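2-C-methyl-D-erythritol 4-phosphate cytidylyltransferase (Thermus thermophilus HB8, PDB 2PX7) probably catalyses the transfer of a cytidylyl group from CTP to 2-C-methyl-D-erythritol 4-phosphate, releasing diphosphate, in the DXP pathway of isoprenoid biosynthesis. Local coordinates at residues A[45-50]-A[216-221]; A[108-113]-A[122-127]. All blocks are in the same frame, centred on the assembly; numbering follows the deposited sequence.

Contact 1 (A[45-50]-A[216-221])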
# COMPACT_ATOMS: atom_id res chain seq x y z
N ALA A 45 4.15 -11.82 17.39
CA ALA A 45 4.48 -10.79 18.38
C ALA A 45 5.98 -10.77 18.70
O ALA A 45 6.52 -9.73 19.05
CB ALA A 45 3.68 -10.99 19.64
N PHE A 46 6.63 -11.92 18.56
CA PHE A 46 8.06 -12.04 18.85
C PHE A 46 8.95 -12.00 17.59
O PHE A 46 10.12 -12.36 17.65
CB PHE A 46 8.36 -13.31 19.68
CG PHE A 46 7.53 -13.43 20.95
CD1 PHE A 46 7.09 -12.29 21.64
CD2 PHE A 46 7.22 -14.68 21.47
CE1 PHE A 46 6.34 -12.41 22.81
CE2 PHE A 46 6.47 -14.81 22.65
CZ PHE A 46 6.03 -13.67 23.31
N LEU A 47 8.39 -11.57 16.47
CA LEU A 47 9.20 -11.37 15.26
C LEU A 47 10.08 -10.13 15.43
O LEU A 47 9.58 -9.04 15.73
CB LEU A 47 8.31 -11.24 14.01
CG LEU A 47 9.00 -11.04 12.65
CD1 LEU A 47 9.54 -12.35 12.07
CD2 LEU A 47 8.05 -10.38 11.66
N GLN A 48 11.39 -10.31 15.26
CA GLN A 48 12.35 -9.22 15.37
C GLN A 48 12.33 -8.33 14.13
O GLN A 48 12.34 -8.82 13.00
CB GLN A 48 13.78 -9.76 15.59
CG GLN A 48 14.15 -10.02 17.05
CD GLN A 48 14.65 -8.78 17.78
OE1 GLN A 48 15.30 -7.91 17.19
NE2 GLN A 48 14.36 -8.70 19.07
N VAL A 49 12.31 -7.03 14.37
CA VAL A 49 12.40 -6.03 13.32
C VAL A 49 13.35 -4.96 13.83
O VAL A 49 12.97 -4.12 14.65
CB VAL A 49 11.00 -5.41 12.97
CG1 VAL A 49 11.12 -4.37 11.86
CG2 VAL A 49 9.99 -6.48 12.57
N GLY A 50 14.60 -5.04 13.38
CA GLY A 50 15.63 -4.04 13.67
C GLY A 50 15.93 -3.72 15.13
O GLY A 50 16.00 -2.54 15.51
N PHE A 216 2.09 0.46 7.80
CA PHE A 216 1.79 -0.70 6.97
C PHE A 216 1.89 -1.98 7.79
O PHE A 216 2.57 -2.04 8.82
CB PHE A 216 2.69 -0.77 5.71
CG PHE A 216 4.17 -0.86 6.02
CD1 PHE A 216 4.79 -2.10 6.16
CD2 PHE A 216 4.94 0.28 6.15
CE1 PHE A 216 6.17 -2.19 6.44
CE2 PHE A 216 6.31 0.19 6.45
CZ PHE A 216 6.91 -1.04 6.58
N LYS A 217 1.18 -3.01 7.33
CA LYS A 217 1.15 -4.29 8.01
C LYS A 217 2.28 -5.15 7.47
O LYS A 217 2.47 -5.21 6.27
CB LYS A 217 -0.22 -4.97 7.79
CG LYS A 217 -0.40 -6.28 8.54
CD LYS A 217 -1.81 -6.87 8.37
CE LYS A 217 -2.12 -7.83 9.55
NZ LYS A 217 -3.23 -8.81 9.28
N ILE A 218 3.05 -5.78 8.36
CA ILE A 218 4.07 -6.74 7.93
C ILE A 218 3.41 -8.10 7.74
O ILE A 218 3.06 -8.78 8.72
CB ILE A 218 5.26 -6.83 8.90
CG1 ILE A 218 5.93 -5.47 9.05
CG2 ILE A 218 6.25 -7.92 8.42
CD1 ILE A 218 6.98 -5.40 10.16
N THR A 219 3.21 -8.47 6.48
CA THR A 219 2.56 -9.72 6.14
C THR A 219 3.50 -10.67 5.42
O THR A 219 3.64 -11.83 5.81
CB THR A 219 1.35 -9.45 5.26
OG1 THR A 219 0.47 -8.53 5.92
CG2 THR A 219 0.59 -10.75 4.97
N HIS A 220 4.14 -10.17 4.36
CA HIS A 220 4.89 -11.00 3.43
C HIS A 220 6.38 -10.73 3.61
O HIS A 220 6.75 -9.74 4.24
CB HIS A 220 4.43 -10.71 1.99
CG HIS A 220 2.97 -10.97 1.74
ND1 HIS A 220 2.05 -9.96 1.53
CD2 HIS A 220 2.27 -12.13 1.62
CE1 HIS A 220 0.86 -10.48 1.31
NE2 HIS A 220 0.96 -11.80 1.35
N PRO A 221 7.26 -11.63 3.10
CA PRO A 221 8.71 -11.49 3.31
C PRO A 221 9.31 -10.14 2.91
O PRO A 221 10.15 -9.62 3.64
CB PRO A 221 9.29 -12.63 2.46
CG PRO A 221 8.23 -13.65 2.49
CD PRO A 221 6.96 -12.85 2.33

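Contact 2 (A[108-113]-A[122-127])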
# COMPACT_ATOMS: atom_id res chain seq x y z
N LEU A 108 -12.82 4.09 26.85
CA LEU A 108 -12.35 4.27 25.48
C LEU A 108 -11.30 3.22 25.16
O LEU A 108 -10.44 2.93 25.99
CB LEU A 108 -11.80 5.68 25.30
CG LEU A 108 -11.89 6.22 23.87
CD1 LEU A 108 -13.26 6.79 23.59
CD2 LEU A 108 -10.84 7.29 23.66
N VAL A 109 -11.37 2.61 23.97
CA VAL A 109 -10.40 1.59 23.58
C VAL A 109 -9.74 1.89 22.25
O VAL A 109 -10.38 2.41 21.35
CB VAL A 109 -11.00 0.14 23.47
CG1 VAL A 109 -11.12 -0.47 24.81
CG2 VAL A 109 -12.35 0.10 22.70
N LEU A 110 -8.47 1.53 22.14
CA LEU A 110 -7.79 1.46 20.85
C LEU A 110 -7.41 0.01 20.60
O LEU A 110 -6.88 -0.67 21.49
CB LEU A 110 -6.55 2.35 20.83
CG LEU A 110 -6.76 3.87 20.92
CD1 LEU A 110 -5.44 4.57 21.18
CD2 LEU A 110 -7.43 4.45 19.65
N VAL A 111 -7.73 -0.48 19.41
CA VAL A 111 -7.40 -1.85 19.05
C VAL A 111 -6.37 -1.81 17.91
O VAL A 111 -6.61 -1.18 16.87
CB VAL A 111 -8.64 -2.64 18.59
CG1 VAL A 111 -8.31 -4.14 18.49
CG2 VAL A 111 -9.83 -2.38 19.53
N HIS A 112 -5.25 -2.49 18.10
CA HIS A 112 -4.14 -2.36 17.17
C HIS A 112 -3.52 -3.69 16.76
O HIS A 112 -3.32 -4.56 17.59
CB HIS A 112 -3.07 -1.41 17.74
CG HIS A 112 -1.95 -1.14 16.78
ND1 HIS A 112 -2.14 -0.44 15.61
CD2 HIS A 112 -0.65 -1.50 16.80
CE1 HIS A 112 -0.99 -0.36 14.96
NE2 HIS A 112 -0.07 -1.00 15.66
N ASP A 113 -3.25 -3.82 15.46
CA ASP A 113 -2.54 -4.96 14.90
C ASP A 113 -1.08 -4.86 15.23
O ASP A 113 -0.46 -3.87 14.88
CB ASP A 113 -2.60 -4.92 13.37
CG ASP A 113 -3.95 -5.21 12.84
OD1 ASP A 113 -4.85 -5.62 13.61
OD2 ASP A 113 -4.11 -5.00 11.60
N GLY A 122 1.27 10.94 16.19
CA GLY A 122 0.27 11.67 15.42
C GLY A 122 -0.92 10.81 15.03
O GLY A 122 -2.06 11.24 15.19
N LEU A 123 -0.68 9.60 14.52
CA LEU A 123 -1.76 8.70 14.13
C LEU A 123 -2.61 8.31 15.35
O LEU A 123 -3.83 8.43 15.32
CB LEU A 123 -1.22 7.44 13.43
CG LEU A 123 -2.22 6.45 12.80
CD1 LEU A 123 -3.28 7.13 11.97
CD2 LEU A 123 -1.47 5.48 11.94
N VAL A 124 -1.97 7.86 16.42
CA VAL A 124 -2.66 7.50 17.65
C VAL A 124 -3.57 8.62 18.15
O VAL A 124 -4.76 8.40 18.34
CB VAL A 124 -1.67 7.05 18.78
CG1 VAL A 124 -2.45 6.55 20.01
CG2 VAL A 124 -0.74 5.95 18.28
N ALA A 125 -3.02 9.84 18.31
CA ALA A 125 -3.79 10.97 18.83
C ALA A 125 -4.96 11.29 17.93
O ALA A 125 -6.05 11.60 18.42
CB ALA A 125 -2.90 12.24 19.00
N ARG A 126 -4.74 11.21 16.62
CA ARG A 126 -5.78 11.47 15.63
C ARG A 126 -6.92 10.43 15.74
O ARG A 126 -8.09 10.77 15.69
CB ARG A 126 -5.15 11.50 14.23
CG ARG A 126 -6.10 11.81 13.04
CD ARG A 126 -5.35 11.62 11.69
NE ARG A 126 -4.04 12.25 11.77
CZ ARG A 126 -2.90 11.79 11.26
NH1 ARG A 126 -2.83 10.66 10.57
NH2 ARG A 126 -1.79 12.49 11.45
N VAL A 127 -6.57 9.16 15.90
CA VAL A 127 -7.57 8.11 16.04
C VAL A 127 -8.33 8.31 17.35
O VAL A 127 -9.56 8.36 17.36
CB VAL A 127 -6.96 6.68 15.96
CG1 VAL A 127 -8.03 5.62 16.30
CG2 VAL A 127 -6.37 6.45 14.58

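Contact 1 (A[45-50]-A[216-221])
Ile-218 presents both of its branches to the loop 45-50, the longer one meeting Val-49 and the shorter one Leu-47. The ethyl arm, with CG1 on the backbone N side (chi1 -59°) and then fully extended (chi2 171°), reaches toward Val-49, and the two side chains meet tip to tip, Ile-218 CD1 standing 4.0 Å from CG2 of Val-49. The methyl branch makes the looser touch, with Ile-218 CG2 4.4 Å from CD2 of Leu-47. The nearest alpha carbons, those of Val-49 and Ile-218, are still 9.9 Å apart; between these two segments only side chains meet, and no hydrogen bond joins them.

Neighbours in the same chain complete this small apolar cluster. Leu-54, at the start of helix 54-61, touches all three side chains, while helix 221-231 contributes Leu-224 against Leu-47 and Val-49, and Ala-227 against Val-49 and Ile-218. The carbonyl oxygen of Ile-218 accepts a hydrogen bond from NZ of Lys-44, a predicted transition-state stabiliser, and the residue just before it, Lys-217, is predicted to position the substrate MEP for nucleophilic attack.

Contact between the two loops is thus apolar, and van der Waals contacts of this kind carry little directional preference. The backbone of Ile-218 finds its polar partners elsewhere, in Lys-44 and in a backbone hydrogen bond with Ala-115, consistent with an apolar patch beside the predicted active-site lysines Lys-44 and Lys-217.

Contact 2 (A[108-113]-A[122-127])
Leu-110 carries the whole of this contact from the strand side, directing one methyl group to each of two valines of helix 121-134. Walking along 108-113, the strand begins with Leu-108 and Val-109; Leu-108 touches Phe-174 of strand 165-174, and Val-109, like Val-111 further on, packs on Leu-178 of helix 175-188, on the face of the sheet opposite to Leu-110. Then comes Leu-110 itself, whose CG lies on the backbone N side (chi1 -66°) with an extended outer arm, a shape that carries the fork out to the helix. One prong, Leu-110 CD1, lies 3.8 Å from CG1 of Val-124; the other, Leu-110 CD2, is 3.6 Å from CG1 of Val-127. Both valines meet the leucine at a slant, and each uses the methyl that lies anti to its own backbone N. Placed three residues apart, they sit about one turn from each other on the helix, and the leucine fork bridges them.

His-112, where the strand has given way to loop, has its CB on the helix side, but its ring meets Phe-62 and its NE2 is hydrogen-bonded to the carbonyl oxygen of Arg-116, while Asp-113 closes the segment with salt bridges to Arg-93 and Arg-116.

The touching side chains are all buried, and the contact is wholly apolar. Backbone bonds join Leu-110 to strand 27-31 and Val-109 to strand 165-174, so the leucine belongs to a central strand of the mixed sheet. Helix 121-134 on one face of this strand and helix 175-188 on the other form part of the three-layer alpha/beta/alpha sandwich of the Rossmann-like nucleotidyltransferase fold, to which the IspD cytidylyltransferases belong.

Overall arrangement
Following the chain from the N terminus, strand 27-31 leads into the loop 45-50, the first half of contact 1. The path then runs through helix 54-61, strand 67-72 and the edge strand 85-88 before reaching strand 108-111, where contact 2 closes a short loop of eight residues onto helix 121-134. Only much later, after strand 207-210, does 216-221 return to close contact 1 across 165 residues, so the small loop lies wholly within the large one. Contact 2 joins sheet to helix; contact 1 joins two loops beside the C-terminal helix 221-231. Their centres are 19 Å apart, yet they meet in a packing contact, Lys-217 CE lying 4.0 Å from Asp-113 OD2.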